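Single-strand DNA-binding protein (Agrobacterium tumefaciens, PDB 3BTP) coats single-stranded DNA copies of the T-DNA regardless of sequence and mediates their uptake into the host nucleus. Local coordinates at residues Q397-A400 with R405-S408. Sequence-based numbering, arbitrary orientation.
Sequences QVLA and RYMS
Arg405 and Ala400 meet at the loop end of an antiparallel beta hairpin, where one strand enters the turn and the other leaves it; strands 396-399 and 405-407 are neighbours in a closed eight-stranded barrel. The carbonyl of Arg405 receives Ala400 N in a nearly straight bond, 2.9 Å from N to O, while the Arg405 side chain leads away, its NE hydrogen-bonded to Thr496 OG1 on the adjoining barrel strand 494-497. Tyr406 illustrates a non-hydrogen-bonded pair: backbone bonds turn outward, from Leu399 to Ala348 and from Tyr406 to Tyr495, and side chains make the contact. Leu399 CD1 sits almost exactly over the centre of one ring face, a CH-pi contact of 3.9 Å to the ring centroid, put there by chi1 (-158°, CG roughly anti to the backbone N) together with chi2 (59°). Gln397 OE1 lies over the opposite face and NE2 packs against Tyr406 CB, 3.5 Å away, the amide plane 20° from that of the ring. The phenol hydroxyl bonds to Pro347 O, whereas the buried Gln397 OE1 has no polar partner. At Met407 the hydrogen-bonded pairing with Val398 follows, N to O in both directions, and the side chain turns to the other face of the sheet, beside Leu412 of helix 409-415; its bent end lays CE against Ala400 CB, 3.6 Å away. Ser408, just past the strand, N-caps that helix, OG bonding to Arg411 N, and its O lies 3.6 Å from Val398 CG2.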
# COMPACT_ATOMS: atom_id res chain seq x y z
N GLN A 397 2.43 18.58 -9.68
CA GLN A 397 2.27 19.58 -8.58
C GLN A 397 3.41 19.30 -7.66
O GLN A 397 3.70 18.16 -7.45
CB GLN A 397 1.03 19.32 -7.70
CG GLN A 397 -0.22 19.87 -8.29
CD GLN A 397 -1.44 19.74 -7.37
OE1 GLN A 397 -1.79 18.66 -6.82
NE2 GLN A 397 -2.07 20.84 -7.16
N VAL A 398 4.02 20.34 -7.10
CA VAL A 398 5.15 20.20 -6.19
C VAL A 398 4.85 21.03 -4.93
O VAL A 398 4.20 22.10 -5.00
CB VAL A 398 6.52 20.60 -6.89
CG1 VAL A 398 6.92 19.53 -7.97
CG2 VAL A 398 6.37 21.96 -7.54
N LEU A 399 5.26 20.49 -3.78
CA LEU A 399 5.04 21.12 -2.48
C LEU A 399 6.01 22.34 -2.18
O LEU A 399 7.20 22.20 -2.30
CB LEU A 399 5.18 20.10 -1.38
CG LEU A 399 4.50 20.45 -0.07
CD1 LEU A 399 2.96 20.68 -0.23
CD2 LEU A 399 4.91 19.37 0.99
N ALA A 400 5.45 23.52 -1.81
CA ALA A 400 6.19 24.67 -1.30
C ALA A 400 7.06 24.30 -0.11
O ALA A 400 6.80 23.34 0.60
CB ALA A 400 5.22 25.77 -0.87
N ARG A 405 1.27 24.30 0.51
CA ARG A 405 0.76 24.66 -0.77
C ARG A 405 1.37 23.81 -1.89
O ARG A 405 2.56 23.67 -1.94
CB ARG A 405 1.17 26.13 -1.02
CG ARG A 405 0.67 26.62 -2.41
CD ARG A 405 0.81 28.17 -2.48
NE ARG A 405 -0.24 28.86 -1.71
CZ ARG A 405 -0.32 30.19 -1.63
NH1 ARG A 405 0.56 30.93 -2.26
NH2 ARG A 405 -1.28 30.79 -0.96
N TYR A 406 0.55 23.40 -2.83
CA TYR A 406 0.98 22.89 -4.15
C TYR A 406 0.91 23.89 -5.29
O TYR A 406 -0.02 24.70 -5.39
CB TYR A 406 0.18 21.64 -4.59
CG TYR A 406 0.53 20.38 -3.80
CD1 TYR A 406 -0.35 19.89 -2.84
CD2 TYR A 406 1.70 19.63 -4.11
CE1 TYR A 406 -0.09 18.67 -2.14
CE2 TYR A 406 2.02 18.40 -3.42
CZ TYR A 406 1.10 17.96 -2.41
OH TYR A 406 1.32 16.83 -1.68
N MET A 407 1.91 23.79 -6.15
CA MET A 407 2.00 24.65 -7.33
C MET A 407 2.67 23.87 -8.45
O MET A 407 3.28 22.83 -8.23
CB MET A 407 2.78 25.96 -6.99
CG MET A 407 4.25 25.81 -6.64
SD MET A 407 5.09 27.19 -5.86
CE MET A 407 4.56 26.96 -4.15
N SER A 408 2.55 24.36 -9.67
CA SER A 408 3.38 23.85 -10.77
C SER A 408 4.89 23.91 -10.48
O SER A 408 5.39 24.72 -9.70
CB SER A 408 3.07 24.57 -12.11
OG SER A 408 3.67 25.86 -12.07